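Local structure of 5-formaminoimidazole-4-carboxamide-1-(beta)-D-ribofuranosyl 5'-monophosphate synthetase (Methanocaldococcus jannaschii, 2R7K) at residues Gly204-Ile209 with Asp226-Ser231; Thr152-Phe157 with Glu199-Gly204. The protein catalyses the ATP- and formate-dependent, folate-independent formylation of AICAR to FAICAR, a step of de novo purine biosynthesis. All coordinates share one frame; numbering follows the deposited sequence.

Interaction 1: Gly204-Ile209 with Asp226-Ser231. With ACP (phosphomethylphosphonic acid adenylate ester), chain E; AMZ (aminoimidazole 4-carboxamide ribonucleotide), chain F.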
# COMPACT_ATOMS: atom_id res chain seq x y z
N GLY A 204 6.87 39.74 1.32
CA GLY A 204 7.15 38.53 0.56
C GLY A 204 6.22 37.39 0.92
O GLY A 204 5.20 37.57 1.57
N THR A 205 6.60 36.19 0.47
CA THR A 205 5.76 35.02 0.63
C THR A 205 6.21 34.18 1.83
O THR A 205 7.40 33.96 2.02
CB THR A 205 5.78 34.18 -0.66
OG1 THR A 205 7.09 34.21 -1.22
CG2 THR A 205 4.82 34.76 -1.67
N ASN A 206 5.26 33.76 2.65
CA ASN A 206 5.53 32.98 3.84
C ASN A 206 5.85 31.51 3.56
O ASN A 206 5.04 30.78 2.98
CB ASN A 206 4.32 33.05 4.78
CG ASN A 206 4.56 32.34 6.10
OD1 ASN A 206 3.62 31.83 6.70
ND2 ASN A 206 5.80 32.34 6.59
N PHE A 207 7.03 31.07 3.98
CA PHE A 207 7.36 29.65 4.02
C PHE A 207 7.84 29.30 5.41
O PHE A 207 8.92 29.72 5.83
CB PHE A 207 8.46 29.32 3.01
CG PHE A 207 8.08 29.61 1.59
CD1 PHE A 207 7.46 28.64 0.82
CD2 PHE A 207 8.34 30.85 1.03
CE1 PHE A 207 7.12 28.90 -0.50
CE2 PHE A 207 7.99 31.11 -0.29
CZ PHE A 207 7.38 30.13 -1.05
N CYS A 208 7.02 28.56 6.16
CA CYS A 208 7.44 27.97 7.41
C CYS A 208 8.05 26.60 7.10
O CYS A 208 7.34 25.66 6.77
CB CYS A 208 6.27 27.86 8.38
SG CYS A 208 5.40 29.46 8.63
N ILE A 209 9.36 26.51 7.16
CA ILE A 209 10.06 25.32 6.68
C ILE A 209 10.34 24.35 7.82
O ILE A 209 10.96 24.71 8.82
CB ILE A 209 11.35 25.72 5.95
CG1 ILE A 209 11.00 26.68 4.80
CG2 ILE A 209 12.06 24.49 5.41
CD1 ILE A 209 12.17 27.52 4.32
N ASP A 226 4.60 25.01 5.24
CA ASP A 226 3.27 25.61 5.26
C ASP A 226 3.36 27.14 5.26
O ASP A 226 4.41 27.71 5.54
CB ASP A 226 2.47 25.16 6.50
CG ASP A 226 2.98 25.81 7.80
OD1 ASP A 226 4.04 25.39 8.29
OD2 ASP A 226 2.30 26.72 8.36
N LYS A 227 2.24 27.79 4.94
CA LYS A 227 2.10 29.21 5.20
C LYS A 227 1.03 29.39 6.28
O LYS A 227 0.07 28.63 6.36
CB LYS A 227 1.75 30.00 3.93
CG LYS A 227 0.31 29.89 3.46
CD LYS A 227 0.07 30.77 2.23
CE LYS A 227 -1.38 31.24 2.16
NZ LYS A 227 -1.62 32.22 1.07
N ARG A 228 1.21 30.40 7.12
CA ARG A 228 0.32 30.63 8.24
C ARG A 228 -0.99 31.20 7.74
O ARG A 228 -1.03 31.87 6.70
CB ARG A 228 0.95 31.61 9.23
CG ARG A 228 2.26 31.14 9.83
CD ARG A 228 2.03 29.94 10.73
NE ARG A 228 3.11 29.78 11.69
CZ ARG A 228 3.86 28.69 11.82
NH1 ARG A 228 3.63 27.63 11.05
NH2 ARG A 228 4.82 28.65 12.73
N TYR A 229 -2.05 30.91 8.48
CA TYR A 229 -3.38 31.40 8.19
C TYR A 229 -3.80 32.08 9.48
O TYR A 229 -4.14 31.41 10.46
CB TYR A 229 -4.31 30.22 7.86
CG TYR A 229 -5.56 30.56 7.12
CD1 TYR A 229 -5.57 31.57 6.17
CD2 TYR A 229 -6.73 29.85 7.34
CE1 TYR A 229 -6.72 31.87 5.48
CE2 TYR A 229 -7.88 30.14 6.64
CZ TYR A 229 -7.87 31.15 5.72
OH TYR A 229 -9.02 31.46 5.02
N GLU A 230 -3.76 33.41 9.48
CA GLU A 230 -3.88 34.20 10.70
C GLU A 230 -5.11 35.12 10.71
O GLU A 230 -5.50 35.64 9.68
CB GLU A 230 -2.59 35.01 10.92
CG GLU A 230 -1.40 34.15 11.32
CD GLU A 230 -0.06 34.79 11.03
OE1 GLU A 230 0.02 35.69 10.16
OE2 GLU A 230 0.93 34.39 11.68
N SER A 231 -5.72 35.29 11.88
CA SER A 231 -6.90 36.14 12.03
C SER A 231 -6.57 37.30 12.99
O SER A 231 -5.94 37.07 14.02
CB SER A 231 -8.07 35.31 12.57
OG SER A 231 -9.29 36.03 12.56
PG ACP E . 2.78 32.96 17.62
O1G ACP E . 1.66 33.51 18.48
O2G ACP E . 3.84 32.22 18.40
O3G ACP E . 2.29 32.22 16.39
PB ACP E . 5.20 33.96 16.22
O1B ACP E . 5.05 32.60 15.58
O2B ACP E . 6.31 34.13 17.25
C3B ACP E . 3.62 34.43 16.97
PA ACP E . 5.54 36.58 15.15
O1A ACP E . 6.98 37.01 15.00
O2A ACP E . 4.71 37.04 16.32
O3A ACP E . 5.52 34.97 15.01
O5' ACP E . 4.77 37.02 13.83
C5' ACP E . 3.35 36.95 13.78
C4' ACP E . 2.99 37.12 12.32
O4' ACP E . 3.32 38.45 11.90
C3' ACP E . 3.81 36.20 11.43
O3' ACP E . 3.21 34.91 11.26
C2' ACP E . 3.88 36.98 10.13
O2' ACP E . 2.72 36.69 9.36
C1' ACP E . 3.86 38.44 10.58
N9 ACP E . 5.25 38.94 10.66
C8 ACP E . 6.09 38.70 11.68
N7 ACP E . 7.29 39.28 11.46
C5 ACP E . 7.22 39.92 10.28
C6 ACP E . 8.14 40.75 9.47
N6 ACP E . 9.40 41.01 9.88
N1 ACP E . 7.67 41.23 8.30
C2 ACP E . 6.42 40.98 7.87
N3 ACP E . 5.53 40.24 8.56
C4 ACP E . 5.87 39.69 9.75
O5 AMZ F . 0.86 26.98 13.36
C6 AMZ F . 0.04 26.52 14.16
N2 AMZ F . -1.04 25.81 13.83
C3A AMZ F . 0.22 26.74 15.65
C7A AMZ F . 1.27 27.42 16.23
N3 AMZ F . 2.28 28.00 15.58
N1 AMZ F . -0.58 26.31 16.61
C5 AMZ F . -0.05 26.72 17.77
N AMZ F . 1.08 27.40 17.54
C1 AMZ F . 1.95 28.00 18.55
C2 AMZ F . 1.43 29.37 18.97
C3 AMZ F . 0.73 29.11 20.29
O2 AMZ F . 0.91 30.24 21.13
O1 AMZ F . 2.55 30.23 19.19
O AMZ F . 1.90 27.13 19.72
C AMZ F . 1.52 27.92 20.85
C4 AMZ F . 0.61 27.04 21.72
O3 AMZ F . -0.49 26.57 20.94
P AMZ F . -1.95 26.50 21.57
OP1 AMZ F . -2.10 25.56 22.72
O4 AMZ F . -2.34 28.01 22.02
OP2 AMZ F . -2.95 26.13 20.36
O HOH W 1 1.11 34.03 5.77

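Interaction 2: Thr152-Phe157 with Glu199-Gly204. With ACP (phosphomethylphosphonic acid adenylate ester), chain E.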
# COMPACT_ATOMS: atom_id res chain seq x y z
N THR A 152 8.82 50.95 6.40
CA THR A 152 7.69 50.25 7.00
C THR A 152 8.24 49.22 7.98
O THR A 152 9.20 48.50 7.68
CB THR A 152 6.76 49.62 5.94
OG1 THR A 152 6.26 50.66 5.08
CG2 THR A 152 5.57 48.95 6.61
N VAL A 153 7.66 49.18 9.17
CA VAL A 153 8.09 48.26 10.19
C VAL A 153 6.88 47.53 10.75
O VAL A 153 5.76 48.02 10.62
CB VAL A 153 8.82 48.98 11.36
CG1 VAL A 153 10.13 49.61 10.89
CG2 VAL A 153 7.91 50.01 12.01
N ILE A 154 7.12 46.37 11.34
CA ILE A 154 6.09 45.71 12.12
C ILE A 154 6.51 45.83 13.58
O ILE A 154 7.70 45.77 13.90
CB ILE A 154 5.89 44.23 11.70
CG1 ILE A 154 4.78 43.58 12.52
CG2 ILE A 154 7.20 43.45 11.83
CD1 ILE A 154 4.33 42.22 12.01
N VAL A 155 5.54 46.02 14.47
CA VAL A 155 5.87 46.19 15.88
C VAL A 155 5.19 45.15 16.75
O VAL A 155 3.97 45.00 16.74
CB VAL A 155 5.54 47.62 16.41
CG1 VAL A 155 6.12 47.80 17.81
CG2 VAL A 155 6.10 48.68 15.48
N LYS A 156 6.01 44.43 17.52
CA LYS A 156 5.53 43.32 18.32
C LYS A 156 5.61 43.60 19.82
O LYS A 156 6.65 44.01 20.34
CB LYS A 156 6.33 42.06 17.98
CG LYS A 156 6.27 41.70 16.51
CD LYS A 156 7.29 40.64 16.14
CE LYS A 156 7.18 40.26 14.67
NZ LYS A 156 8.29 39.38 14.20
N PHE A 157 4.50 43.37 20.51
CA PHE A 157 4.45 43.49 21.96
C PHE A 157 4.06 42.15 22.57
O PHE A 157 3.05 41.56 22.17
CB PHE A 157 3.42 44.55 22.38
CG PHE A 157 3.44 45.79 21.54
CD1 PHE A 157 2.73 45.86 20.35
CD2 PHE A 157 4.15 46.91 21.95
CE1 PHE A 157 2.75 47.01 19.57
CE2 PHE A 157 4.16 48.06 21.18
CZ PHE A 157 3.46 48.11 19.99
N GLU A 199 10.78 45.87 14.04
CA GLU A 199 11.65 45.36 12.99
C GLU A 199 11.15 45.66 11.59
O GLU A 199 9.96 45.90 11.37
CB GLU A 199 11.90 43.85 13.15
CG GLU A 199 10.64 42.98 13.17
CD GLU A 199 10.95 41.49 13.17
OE1 GLU A 199 11.97 41.09 13.78
OE2 GLU A 199 10.18 40.71 12.56
N GLU A 200 12.07 45.64 10.65
CA GLU A 200 11.73 45.77 9.25
C GLU A 200 10.52 44.91 8.89
O GLU A 200 10.44 43.74 9.25
CB GLU A 200 12.93 45.34 8.42
CG GLU A 200 12.68 45.20 6.93
CD GLU A 200 13.91 44.74 6.20
OE1 GLU A 200 14.87 44.28 6.87
OE2 GLU A 200 13.93 44.84 4.95
N TYR A 201 9.55 45.50 8.20
CA TYR A 201 8.44 44.72 7.69
C TYR A 201 8.90 44.11 6.37
O TYR A 201 9.19 44.83 5.40
CB TYR A 201 7.19 45.59 7.50
CG TYR A 201 5.96 44.80 7.13
CD1 TYR A 201 4.99 44.51 8.08
CD2 TYR A 201 5.77 44.33 5.83
CE1 TYR A 201 3.86 43.77 7.75
CE2 TYR A 201 4.65 43.59 5.49
CZ TYR A 201 3.69 43.31 6.45
OH TYR A 201 2.57 42.58 6.12
N VAL A 202 9.01 42.78 6.34
CA VAL A 202 9.46 42.09 5.13
C VAL A 202 8.26 41.79 4.23
O VAL A 202 7.27 41.21 4.67
CB VAL A 202 10.27 40.80 5.44
CG1 VAL A 202 10.67 40.08 4.15
CG2 VAL A 202 11.51 41.15 6.26
N VAL A 203 8.34 42.22 2.97
CA VAL A 203 7.25 42.02 2.05
C VAL A 203 7.58 40.84 1.13
O VAL A 203 8.47 40.93 0.28
CB VAL A 203 6.94 43.29 1.24
CG1 VAL A 203 5.66 43.10 0.43
CG2 VAL A 203 6.81 44.49 2.18
N GLY A 204 6.87 39.74 1.32
CA GLY A 204 7.15 38.53 0.56
C GLY A 204 6.22 37.39 0.92
O GLY A 204 5.20 37.57 1.57
PG ACP E . 2.78 32.96 17.62
O1G ACP E . 1.66 33.51 18.48
O2G ACP E . 3.84 32.22 18.40
O3G ACP E . 2.29 32.22 16.39
PB ACP E . 5.20 33.96 16.22
O1B ACP E . 5.05 32.60 15.58
O2B ACP E . 6.31 34.13 17.25
C3B ACP E . 3.62 34.43 16.97
PA ACP E . 5.54 36.58 15.15
O1A ACP E . 6.98 37.01 15.00
O2A ACP E . 4.71 37.04 16.32
O3A ACP E . 5.52 34.97 15.01
O5' ACP E . 4.77 37.02 13.83
C5' ACP E . 3.35 36.95 13.78
C4' ACP E . 2.99 37.12 12.32
O4' ACP E . 3.32 38.45 11.90
C3' ACP E . 3.81 36.20 11.43
O3' ACP E . 3.21 34.91 11.26
C2' ACP E . 3.88 36.98 10.13
O2' ACP E . 2.72 36.69 9.36
C1' ACP E . 3.86 38.44 10.58
N9 ACP E . 5.25 38.94 10.66
C8 ACP E . 6.09 38.70 11.68
N7 ACP E . 7.29 39.28 11.46
C5 ACP E . 7.22 39.92 10.28
C6 ACP E . 8.14 40.75 9.47
N6 ACP E . 9.40 41.01 9.88
N1 ACP E . 7.67 41.23 8.30
C2 ACP E . 6.42 40.98 7.87
N3 ACP E . 5.53 40.24 8.56
C4 ACP E . 5.87 39.69 9.75

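Interaction 1: Gly204-Ile209 with Asp226-Ser231
Cys208 and Asp226 form an antiparallel hydrogen-bonded pair. Cys208 N donates to Asp226 O at 2.8 Å, and Asp226 N returns a longer bond of 3.2 Å to Cys208 O. Beyond this pair the strands diverge, and a side chain takes over the backbone's role. Asn206 OD1 accepts Arg228 N at 2.8 Å, in the plane of its amide. A first torsion of -176° swings this amide away from the backbone N of Asn206 and across to the other strand. Asn206 ND2 is bound to Ser298 O, so the amide is held at both ends. A water links Arg228 O to Asn206 OD1, the latter weakly.

The charged groups lie beside Cys208. Arg228 NH1 forms a salt bridge with Asp226 OD2 at 3.1 Å, using the syn lone pair of that oxygen, and NH2 pairs with Asp316. Asp226 OD1 is taken by His210. Cys208 SG sits over one face of the guanidinium, 3.5 Å from Arg228 NH1. AMZ O5 lies over the opposite face.

Glu230, further along, holds the ribose of ACP: its OE1 accepts ACP O2' at 3.0 Å. The two strands form a beta hairpin of the ATP-grasp fold, bordering the sites of ACP and of AMZ, the bound AICAR.

Interaction 2: Thr152-Phe157 with Glu199-Gly204
Lys156 and Glu199 meet beside the adenine of ACP. Lys156 NZ forms a salt bridge with Glu199 OE2 at 2.8 Å, approaching from above the carboxylate plane. The same NZ donates to ACP N7 and, at 2.8 Å, to the phosphate oxygen O1A. Glu199 OE2 also accepts ACP N6 at 2.8 Å, so one oxygen ties lysine to base. Replacing Glu199 by alanine removes this oxygen, and Lys156 would probably lose its carboxylate mate and N6 one of its acceptors. Glu200 O is the other acceptor for N6. Val202 N donates to ACP N1 at 2.8 Å.

The adenine also has apolar neighbours. Tyr201 places a ring face over ACP C2. With chi1 at -173° the ring turns away from its own backbone N, and Tyr201 CD1 comes to 3.7 Å from Ile154 CB. Ile154 CD1 reaches ACP N9 at 3.7 Å.

Backbone bonds position these groups. Ile154 and Glu199 form an antiparallel hydrogen-bonded pair with both bonds made. Tyr201 N adds a bond to Thr152 O at 3.1 Å. Further out, strand 166-169 flanks 153-156, and Ile239 of the second subunit packs on Tyr201. A strand lysine with the segment reading the adenine edge is characteristic of the ATP-grasp nucleotide site.

Both interactions are largely buried and belong to the ATP-grasp part of the chain, with centres about 15 Å apart. They follow one another along the chain and meet at Gly204, where the segment that reads the adenine leads into strand 205-214. Interaction 2 belongs to the four-stranded antiparallel sheet and serves the base and alpha-phosphate of ACP. Interaction 1 belongs to the five-stranded sheet and reaches the ribose, with AMZ nearby. Their chemistry differs accordingly. Interaction 2 combines backbone readout, an aromatic face and one salt bridge. Interaction 1 relies on a side-chain amide, a sulfur and a charged network. The second subunit touches both.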